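Local coordinates for SGNH hydrolase-type esterase domain-containing protein (Slackia heliotrinireducens DSM 20476, PDB 4S1P) that probably hydrolyses ester bonds as a putative SGNH (GDSL-like) hydrolase, its natural substrate being unknown, at residues 144-149 against 177-182; 106-111 against 121-126; 39-44 against 69-74; 14-19 against 166-171. All coordinates share one frame; numbering follows the deposited sequence. Where two conformers were deposited one is given.

Contact 1. Residues 144-149 against 177-182; sequences LLADVA and ALVLAE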
# COMPACT_ATOMS: atom_id res chain seq x y z
N LEU A 144 -5.99 3.40 -9.25
CA LEU A 144 -4.77 3.27 -9.97
C LEU A 144 -3.87 2.29 -9.22
O LEU A 144 -3.83 2.29 -8.02
CB LEU A 144 -4.05 4.62 -10.02
CG LEU A 144 -4.82 5.76 -10.63
CD1 LEU A 144 -3.96 7.02 -10.57
CD2 LEU A 144 -5.20 5.38 -12.07
N LEU A 145 -3.16 1.44 -9.93
CA LEU A 145 -2.26 0.48 -9.30
C LEU A 145 -0.83 0.94 -9.41
O LEU A 145 -0.31 1.07 -10.52
CB LEU A 145 -2.38 -0.91 -9.92
CG LEU A 145 -1.45 -1.96 -9.34
CD1 LEU A 145 -1.68 -2.19 -7.85
CD2 LEU A 145 -1.60 -3.29 -10.07
N ALA A 146 -0.19 1.14 -8.26
CA ALA A 146 1.26 1.33 -8.19
C ALA A 146 1.86 -0.06 -7.94
O ALA A 146 1.81 -0.53 -6.81
CB ALA A 146 1.59 2.31 -7.09
N ASP A 147 2.32 -0.71 -9.02
CA ASP A 147 2.74 -2.10 -8.97
C ASP A 147 4.20 -2.15 -8.57
O ASP A 147 5.07 -2.14 -9.42
CB ASP A 147 2.48 -2.74 -10.32
CG ASP A 147 2.79 -4.23 -10.38
OD1 ASP A 147 3.38 -4.75 -9.42
OD2 ASP A 147 2.45 -4.88 -11.39
N VAL A 148 4.46 -2.23 -7.27
CA VAL A 148 5.84 -2.27 -6.83
C VAL A 148 6.42 -3.69 -6.96
O VAL A 148 7.63 -3.88 -7.05
CB VAL A 148 6.00 -1.67 -5.41
CG1 VAL A 148 7.48 -1.57 -5.03
CG2 VAL A 148 5.35 -0.27 -5.34
N ALA A 149 5.57 -4.71 -6.97
CA ALA A 149 6.06 -6.07 -7.14
C ALA A 149 6.83 -6.24 -8.43
O ALA A 149 7.81 -6.99 -8.47
CB ALA A 149 4.93 -7.07 -7.08
N ALA A 177 8.60 4.53 -3.60
CA ALA A 177 8.31 5.96 -3.78
C ALA A 177 8.32 6.34 -5.25
O ALA A 177 7.46 7.10 -5.69
CB ALA A 177 9.29 6.82 -3.01
N LEU A 178 9.29 5.84 -6.01
CA LEU A 178 9.38 6.18 -7.44
C LEU A 178 8.19 5.61 -8.22
O LEU A 178 7.62 6.28 -9.09
CB LEU A 178 10.70 5.68 -8.04
CG LEU A 178 11.95 6.41 -7.58
CD1 LEU A 178 13.14 5.57 -8.00
CD2 LEU A 178 12.02 7.83 -8.11
N VAL A 179 7.78 4.39 -7.88
CA VAL A 179 6.63 3.80 -8.53
C VAL A 179 5.33 4.58 -8.20
O VAL A 179 4.50 4.86 -9.06
CB VAL A 179 6.51 2.31 -8.13
CG1 VAL A 179 5.24 1.70 -8.68
CG2 VAL A 179 7.71 1.49 -8.64
N LEU A 180 5.16 4.89 -6.93
CA LEU A 180 4.00 5.67 -6.50
C LEU A 180 4.00 7.05 -7.17
O LEU A 180 2.96 7.50 -7.64
CB LEU A 180 3.94 5.79 -4.98
CG LEU A 180 3.50 4.54 -4.24
CD1 LEU A 180 4.02 4.53 -2.81
CD2 LEU A 180 1.99 4.39 -4.28
N ALA A 181 5.16 7.70 -7.23
CA ALA A 181 5.26 9.01 -7.87
C ALA A 181 4.89 8.93 -9.36
O ALA A 181 4.22 9.81 -9.89
CB ALA A 181 6.66 9.56 -7.68
N GLU A 182 5.34 7.89 -10.04
CA GLU A 182 5.00 7.69 -11.45
C GLU A 182 3.50 7.51 -11.64
O GLU A 182 2.88 8.08 -12.57
CB GLU A 182 5.76 6.50 -12.07
CG GLU A 182 5.38 6.27 -13.53
CD GLU A 182 6.54 5.78 -14.38
OE1 GLU A 182 6.57 6.12 -15.58
OE2 GLU A 182 7.42 5.07 -13.85

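Contact 2. Residues 106-111 against 121-126; sequences TWPYRA and MSHDDM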
# COMPACT_ATOMS: atom_id res chain seq x y z
N THR A 106 2.16 -4.18 -3.15
CA THR A 106 3.40 -4.65 -2.57
C THR A 106 3.79 -6.02 -3.16
O THR A 106 3.21 -6.54 -4.11
CB THR A 106 3.28 -4.69 -1.03
OG1 THR A 106 2.32 -5.69 -0.62
CG2 THR A 106 2.87 -3.32 -0.44
N TRP A 107 4.84 -6.58 -2.57
CA TRP A 107 5.62 -7.65 -3.16
C TRP A 107 5.40 -8.96 -2.40
O TRP A 107 5.11 -8.94 -1.19
CB TRP A 107 7.12 -7.25 -3.14
CG TRP A 107 7.50 -6.69 -1.83
CD1 TRP A 107 7.86 -7.38 -0.72
CD2 TRP A 107 7.50 -5.30 -1.47
NE1 TRP A 107 8.07 -6.52 0.32
CE2 TRP A 107 7.85 -5.24 -0.11
CE3 TRP A 107 7.19 -4.11 -2.15
CZ2 TRP A 107 7.92 -4.03 0.58
CZ3 TRP A 107 7.26 -2.93 -1.46
CH2 TRP A 107 7.61 -2.89 -0.11
N PRO A 108 5.60 -10.10 -3.07
CA PRO A 108 5.70 -11.35 -2.31
C PRO A 108 6.94 -11.27 -1.42
O PRO A 108 7.86 -10.55 -1.71
CB PRO A 108 5.90 -12.42 -3.40
CG PRO A 108 6.54 -11.68 -4.52
CD PRO A 108 5.95 -10.30 -4.49
N TYR A 109 6.94 -12.03 -0.35
CA TYR A 109 8.10 -12.11 0.50
C TYR A 109 9.25 -12.81 -0.24
O TYR A 109 9.05 -13.56 -1.17
CB TYR A 109 7.75 -12.92 1.73
CG TYR A 109 6.71 -12.37 2.63
CD1 TYR A 109 6.26 -11.06 2.51
CD2 TYR A 109 6.19 -13.16 3.67
CE1 TYR A 109 5.30 -10.56 3.38
CE2 TYR A 109 5.26 -12.65 4.56
CZ TYR A 109 4.82 -11.35 4.41
OH TYR A 109 3.89 -10.87 5.33
N ARG A 110 10.47 -12.53 0.20
CA ARG A 110 11.63 -13.14 -0.43
C ARG A 110 11.61 -14.66 -0.30
O ARG A 110 11.33 -15.20 0.76
CB ARG A 110 12.90 -12.55 0.15
CG ARG A 110 14.12 -13.14 -0.49
CD ARG A 110 15.37 -12.39 -0.16
NE ARG A 110 16.50 -12.87 -0.94
CZ ARG A 110 17.68 -12.25 -0.96
NH1 ARG A 110 17.87 -11.19 -0.20
NH2 ARG A 110 18.68 -12.72 -1.70
N ALA A 111 11.86 -15.35 -1.42
CA ALA A 111 11.84 -16.80 -1.40
C ALA A 111 12.81 -17.33 -0.33
O ALA A 111 13.95 -16.86 -0.19
CB ALA A 111 12.18 -17.37 -2.75
N MSE A 121 3.15 -21.25 2.53
CA MSE A 121 2.81 -20.88 1.18
C MSE A 121 4.07 -20.84 0.36
O MSE A 121 5.12 -20.34 0.81
CB MSE A 121 2.24 -19.46 1.27
CG MSE A 121 1.51 -19.10 -0.00
SE MSE A 121 0.48 -17.43 0.24
CE MSE A 121 -1.09 -18.11 1.19
N SER A 122 4.01 -21.39 -0.86
CA SER A 122 5.19 -21.28 -1.73
C SER A 122 5.38 -19.85 -2.23
O SER A 122 4.44 -19.05 -2.23
CB SER A 122 5.09 -22.24 -2.92
OG SER A 122 4.16 -21.76 -3.87
N HIS A 123 6.62 -19.54 -2.63
CA HIS A 123 6.91 -18.24 -3.18
C HIS A 123 6.07 -17.98 -4.45
O HIS A 123 5.52 -16.90 -4.65
CB HIS A 123 8.40 -18.08 -3.46
CG HIS A 123 8.74 -16.72 -3.95
ND1 HIS A 123 8.89 -16.40 -5.28
CD2 HIS A 123 8.88 -15.58 -3.26
CE1 HIS A 123 9.12 -15.10 -5.38
NE2 HIS A 123 9.17 -14.60 -4.16
N ASP A 124 5.97 -18.98 -5.32
CA ASP A 124 5.14 -18.84 -6.53
C ASP A 124 3.67 -18.59 -6.18
O ASP A 124 3.00 -17.75 -6.79
CB ASP A 124 5.24 -20.06 -7.45
CG ASP A 124 6.44 -20.03 -8.37
OD1 ASP A 124 7.12 -19.00 -8.53
OD2 ASP A 124 6.70 -21.10 -8.94
N ASP A 125 3.16 -19.33 -5.18
CA ASP A 125 1.74 -19.19 -4.80
C ASP A 125 1.50 -17.79 -4.26
O ASP A 125 0.55 -17.10 -4.66
CB ASP A 125 1.39 -20.26 -3.76
CG ASP A 125 -0.08 -20.33 -3.37
OD1 ASP A 125 -0.95 -19.95 -4.14
OD2 ASP A 125 -0.39 -20.91 -2.29
N MSE A 126 2.39 -17.31 -3.40
CA MSE A 126 2.21 -15.96 -2.86
C MSE A 126 2.28 -14.92 -3.98
O MSE A 126 1.51 -13.96 -4.01
CB MSE A 126 3.23 -15.64 -1.77
CG MSE A 126 2.92 -14.28 -1.15
SE MSE A 126 4.04 -13.92 0.41
CE MSE A 126 3.14 -12.27 0.94

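Contact 3. Residues 39-44 against 69-74; sequences ARLAEH and MQEMSH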
# COMPACT_ATOMS: atom_id res chain seq x y z
N ALA A 39 -0.93 -2.64 11.14
CA ALA A 39 -2.29 -2.26 10.74
C ALA A 39 -2.76 -2.95 9.47
O ALA A 39 -1.98 -3.20 8.54
CB ALA A 39 -2.39 -0.75 10.56
N ARG A 40 -4.06 -3.22 9.44
CA ARG A 40 -4.76 -3.74 8.26
C ARG A 40 -5.69 -2.65 7.72
O ARG A 40 -6.17 -1.78 8.49
CB ARG A 40 -5.62 -4.97 8.59
CG ARG A 40 -4.82 -6.20 9.02
CD ARG A 40 -5.67 -7.32 9.56
NE ARG A 40 -4.81 -8.34 10.17
CZ ARG A 40 -4.71 -9.61 9.79
NH1 ARG A 40 -5.41 -10.09 8.75
NH2 ARG A 40 -3.89 -10.43 10.44
N LEU A 41 -5.94 -2.68 6.42
CA LEU A 41 -6.75 -1.62 5.79
C LEU A 41 -8.14 -1.51 6.39
O LEU A 41 -8.68 -0.40 6.45
CB LEU A 41 -6.91 -1.82 4.28
CG LEU A 41 -5.81 -1.30 3.42
CD1 LEU A 41 -6.17 -1.69 1.98
CD2 LEU A 41 -5.55 0.18 3.54
N ALA A 42 -8.72 -2.64 6.83
CA ALA A 42 -10.08 -2.63 7.36
C ALA A 42 -10.23 -1.65 8.54
O ALA A 42 -11.31 -1.18 8.83
CB ALA A 42 -10.49 -4.01 7.78
N GLU A 43 -9.13 -1.38 9.28
CA GLU A 43 -9.22 -0.45 10.41
C GLU A 43 -9.76 0.90 9.97
O GLU A 43 -10.47 1.57 10.70
CB GLU A 43 -7.84 -0.20 11.04
CG GLU A 43 -7.26 -1.41 11.67
CD GLU A 43 -5.90 -1.13 12.25
OE1 GLU A 43 -5.56 0.07 12.56
OE2 GLU A 43 -5.18 -2.14 12.35
N HIS A 44 -9.40 1.31 8.76
CA HIS A 44 -9.80 2.61 8.28
C HIS A 44 -11.30 2.77 8.00
O HIS A 44 -11.76 3.89 7.82
CB HIS A 44 -8.98 2.99 7.03
CG HIS A 44 -7.53 3.08 7.31
ND1 HIS A 44 -6.92 4.25 7.68
CD2 HIS A 44 -6.57 2.13 7.33
CE1 HIS A 44 -5.64 4.02 7.90
NE2 HIS A 44 -5.42 2.73 7.73
N MSE A 69 -3.64 3.29 -0.64
CA MSE A 69 -4.07 2.24 0.23
C MSE A 69 -3.09 1.10 0.21
O MSE A 69 -2.84 0.51 -0.85
CB MSE A 69 -5.44 1.69 -0.20
CG MSE A 69 -6.50 2.80 -0.26
SE MSE A 69 -8.11 2.28 -1.24
CE MSE A 69 -7.21 2.07 -2.99
N GLN A 70 -2.51 0.77 1.38
CA GLN A 70 -1.56 -0.33 1.51
C GLN A 70 -2.02 -1.31 2.58
O GLN A 70 -2.16 -0.94 3.73
CB GLN A 70 -0.16 0.22 1.87
CG GLN A 70 0.91 -0.85 2.05
CD GLN A 70 1.39 -0.96 3.48
OE1 GLN A 70 1.78 0.03 4.10
NE2 GLN A 70 1.37 -2.17 4.01
N GLU A 71 -2.21 -2.57 2.16
CA GLU A 71 -2.66 -3.61 3.05
C GLU A 71 -1.48 -4.29 3.75
O GLU A 71 -0.36 -4.31 3.26
CB GLU A 71 -3.42 -4.67 2.24
CG GLU A 71 -4.00 -5.86 3.02
CD GLU A 71 -5.03 -5.44 4.06
OE1 GLU A 71 -4.65 -4.80 5.08
OE2 GLU A 71 -6.24 -5.74 3.87
N MSE A 72 -1.78 -4.84 4.92
CA MSE A 72 -0.86 -5.73 5.64
C MSE A 72 -0.25 -6.67 4.61
O MSE A 72 -0.93 -7.20 3.75
CB MSE A 72 -1.66 -6.43 6.75
CG MSE A 72 -0.76 -7.14 7.77
SE MSE A 72 -0.42 -8.98 7.15
CE MSE A 72 -2.25 -9.69 7.23
N SER A 73 1.05 -6.91 4.76
CA SER A 73 1.89 -7.40 3.68
C SER A 73 1.55 -8.76 3.09
O SER A 73 1.90 -9.00 1.94
CB SER A 73 3.38 -7.41 4.10
OG SER A 73 3.57 -8.25 5.20
N HIS A 74 0.87 -9.64 3.84
CA HIS A 74 0.39 -10.89 3.24
C HIS A 74 -1.12 -10.95 3.09
O HIS A 74 -1.66 -11.94 2.54
CB HIS A 74 0.92 -12.14 3.95
CG HIS A 74 0.52 -12.28 5.38
ND1 HIS A 74 -0.73 -12.71 5.75
CD2 HIS A 74 1.24 -12.17 6.52
CE1 HIS A 74 -0.78 -12.83 7.06
NE2 HIS A 74 0.41 -12.50 7.56
O HOH W 1 -2.74 -1.32 6.43
O HOH W 2 -8.19 -5.20 5.53

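Contact 4. Residues 14-19 against 166-171; sequences TTANHM and VHPSPA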
# COMPACT_ATOMS: atom_id res chain seq x y z
N THR A 14 4.69 1.29 4.34
CA THR A 14 4.56 2.67 3.91
C THR A 14 5.54 3.59 4.64
O THR A 14 6.18 4.41 4.00
CB THR A 14 3.11 3.16 4.15
OG1 THR A 14 2.25 2.51 3.21
CG2 THR A 14 2.98 4.68 3.91
N THR A 15 5.67 3.45 5.96
CA THR A 15 6.40 4.45 6.73
C THR A 15 7.89 4.19 6.77
O THR A 15 8.65 5.14 7.02
CB THR A 15 5.89 4.54 8.16
OG1 THR A 15 5.95 3.26 8.79
CG2 THR A 15 4.47 5.06 8.21
N ALA A 16 8.32 2.95 6.50
CA ALA A 16 9.76 2.64 6.62
C ALA A 16 10.62 3.54 5.74
O ALA A 16 10.24 3.93 4.62
CB ALA A 16 10.02 1.15 6.28
N ASN A 17 11.82 3.84 6.27
CA ASN A 17 12.83 4.55 5.50
C ASN A 17 12.41 5.91 4.98
O ASN A 17 12.86 6.33 3.91
CB ASN A 17 13.35 3.69 4.36
CG ASN A 17 13.84 2.35 4.84
OD1 ASN A 17 14.73 2.28 5.69
ND2 ASN A 17 13.26 1.27 4.30
N HIS A 18 11.54 6.58 5.75
CA HIS A 18 11.04 7.88 5.39
C HIS A 18 10.45 7.93 3.99
O HIS A 18 10.49 8.94 3.30
CB HIS A 18 12.16 8.90 5.49
CG HIS A 18 12.73 9.02 6.87
ND1 HIS A 18 12.16 9.81 7.85
CD2 HIS A 18 13.76 8.38 7.47
CE1 HIS A 18 12.85 9.70 8.97
NE2 HIS A 18 13.83 8.84 8.76
N MSE A 19 9.82 6.84 3.60
CA MSE A 19 9.28 6.79 2.25
C MSE A 19 8.22 7.87 1.96
O MSE A 19 8.24 8.45 0.91
CB MSE A 19 8.78 5.39 1.94
CG MSE A 19 8.43 5.22 0.47
SE MSE A 19 6.59 5.76 -0.01
CE MSE A 19 5.76 4.03 0.34
N VAL A 166 10.72 -9.33 4.16
CA VAL A 166 9.34 -8.79 4.16
C VAL A 166 9.34 -7.28 4.00
O VAL A 166 8.72 -6.73 3.10
CB VAL A 166 8.59 -9.14 5.46
CG1 VAL A 166 7.24 -8.43 5.52
CG2 VAL A 166 8.38 -10.64 5.56
N HIS A 167 10.05 -6.61 4.88
CA HIS A 167 10.11 -5.16 4.84
C HIS A 167 11.09 -4.72 3.76
O HIS A 167 12.01 -5.47 3.39
CB HIS A 167 10.56 -4.68 6.22
CG HIS A 167 9.52 -4.89 7.28
ND1 HIS A 167 9.41 -6.05 8.01
CD2 HIS A 167 8.46 -4.13 7.64
CE1 HIS A 167 8.37 -5.99 8.81
NE2 HIS A 167 7.77 -4.82 8.61
N PRO A 168 10.90 -3.51 3.24
CA PRO A 168 11.80 -2.99 2.22
C PRO A 168 13.09 -2.46 2.86
O PRO A 168 13.09 -1.94 3.97
CB PRO A 168 11.01 -1.84 1.62
CG PRO A 168 10.17 -1.32 2.77
CD PRO A 168 9.83 -2.55 3.60
N SER A 169 14.19 -2.63 2.13
CA SER A 169 15.42 -1.91 2.45
C SER A 169 15.23 -0.44 2.08
O SER A 169 14.27 -0.07 1.42
CB SER A 169 16.56 -2.48 1.60
OG SER A 169 16.40 -2.11 0.27
N PRO A 170 16.18 0.42 2.44
CA PRO A 170 16.08 1.78 1.95
C PRO A 170 15.96 1.85 0.42
O PRO A 170 15.18 2.64 -0.09
CB PRO A 170 17.38 2.40 2.47
CG PRO A 170 17.61 1.71 3.74
CD PRO A 170 17.26 0.27 3.44
N ALA A 171 16.72 1.02 -0.32
CA ALA A 171 16.59 0.98 -1.79
C ALA A 171 15.18 0.51 -2.21
O ALA A 171 14.61 1.03 -3.16
CB ALA A 171 17.67 0.09 -2.40

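Contact 1. Residues 144-149 against 177-182
Strand 144-147 and the 177-182 segment of helix 170-184 run nearly antiparallel, at 155° between their N-to-C directions, and their axes approach to 7.6 Å. A146 and L180 mark the closest backbone pair, with CA atoms 5.4 Å apart. The methyl of A146 points toward the helix. There CB meets CD2 of L180 at 3.5 Å, the tightest touch of the contact. L180 does not start out toward the strand, but with CG anti to the carbonyl carbon (chi1 -75°) its CD2 reaches A146. V179 also packs against this methyl. Its CG1, anti to the backbone N, sits 4.0 Å from A146 CB. The same branch lies 3.8 Å from D147 N, so it packs on the strand backbone as well. One residue further on, V148 CG2 reaches V179 CG1 at 3.9 Å, and the two valines cross obliquely. D147 turns away from the helix. Its OD1 accepts from A150 N and so caps the start of helix 149-154. Along its edge the strand pairs with strand 100-105, through backbone bonds of A146 to I103 and G105. The helix thus covers one face of the outermost strand 144-147 of the parallel sheet. Methyl groups carry the meeting, with no polar bond between the segments, so it is held by close apolar packing in a largely buried layer.

Contact 2. Residues 106-111 against 121-126
M126 reaches from helix 123-141 to the Y109 ring as a fully extended chain. CG is anti to the backbone N (chi1 -175°), and the next two torsions are also near 180°. This carries CE over the centre of the ring, 3.7 Å from the centroid of Y109. SE lies over the same face, so the selenomethionine makes both a CH-pi and a Met-aromatic contact. Y109 presents this face with CG anti to its carbonyl carbon, and its OH bonds to S73. M126 SE also lies 3.5 Å from Y109 N, a buried amide that has no hydrogen-bond partner in the model. H123 likewise has CG anti to the backbone N (chi1 -177°). Its ring takes A111 CB over one face, 4.0 Å from the H123 centroid. At the ring edge, in plane, Y109 O comes within 2.9 Å of H123 CD2. P108 CG lies obliquely to this ring, 3.9 Å from H123 NE2. S122 caps the helix: its OG accepts from D125 N at 2.9 Å, beside the backbone bond from M126 N to S122 O. The arrangement is an N-capped helix start packed on the loop after strand 100-105, with Y109 beside a bound unknown ligand in this SGNH-type domain.

Contact 3. Residues 39-44 against 69-74
E71 leaves the backbone with CG anti to N (chi1 -179°), and a bend at chi2 (61°) turns its carboxylate toward 39-44. Its CB lies 4.1 Å from L41 CD1. Its CD packs near L41 CB. At the tip, OE1 accepts from L41 N at 2.8 Å, a nearly straight bond that arrives from above the carboxylate plane. OE1 also takes M72 N at 2.9 Å, on its anti lone pair. OE2 accepts from a water, 2.6 Å away, which in turn accepts from A42 N. A second water bridges A39 O and Q70 O, weakly at A39. L41 lies across the glutamate and slots CD2 against Q70 O and M69 CB. R40 and M72 run side by side, pointing the same way. M72 is bent at chi2 and chi3, so its CE lies over one face of the R40 guanidinium, 3.5 Å from R40 NH1. M72 also lines the site of the bound unknown ligand, and S73 OG bonds to that ligand. Two backbone amides on one oxygen and a water on the other fix the rotation of this buried carboxylate. They would help stabilise a charged form; the R40 guanidinium stays too far to pair.

Contact 4. Residues 14-19 against 166-171
N17 ND2 is the best-held polar atom here, gripped by two hydrogen bonds, one to P168 O and one to S173 OG in helix 170-184. The bond to P168 O is 3.2 Å long and bent, with an N-H...O angle of 137°. P168 O lies in the amide plane of N17, but the nitrogen stands above the carbonyl plane of P168. S169 O is also near this nitrogen, but at a poor angle for a bond. N17 has CG anti to its carbonyl carbon (chi1 -54°), and its backbone is left-handed (phi 58°). With its amide so turned, OD1 meets the P170 ring, 3.5 Å from P170 CG. The two side chains cross obliquely. Beside them, A16 CB touches P168 CG at 4.3 Å, a light apolar contact. S169 is the N-cap of helix 170-184: its OG bonds to G172 N and to E159 O. H167 ND1 bonds to D164 OD2. With S12 they are consistent with the Ser-His-Asp triad of SGNH hydrolases. The contact sits at the surface. It joins the turn between helices 12-15 and 19-27 to the start of helix 170-184, while T14 and M19 pack inward on Y104 of strand 100-105.

How the contacts relate
From the N terminus, contact 4 pairs 14-19 with 166-171 and so closes nearly the whole chain. Within that long loop, contact 3 closes first, across helix 50-61 and strand 66-69. Contact 2 follows, closing a short loop around helix 114-119. Both nest inside contact 4. Contact 1 opens after contact 2 and crosses contact 4, ending further along the same helix 170-184, where M19 packs on A177 and L180. M126 CE packs on H74, joining contacts 2 and 3. W107 NE1 to V166 O joins 2 and 4, and Q70 OE1 to T14 OG1 joins 3 and 4. Contacts 2, 3 and 4 tie together loops that follow sheet strands, while contact 1 lays helix 170-184 on the edge strand.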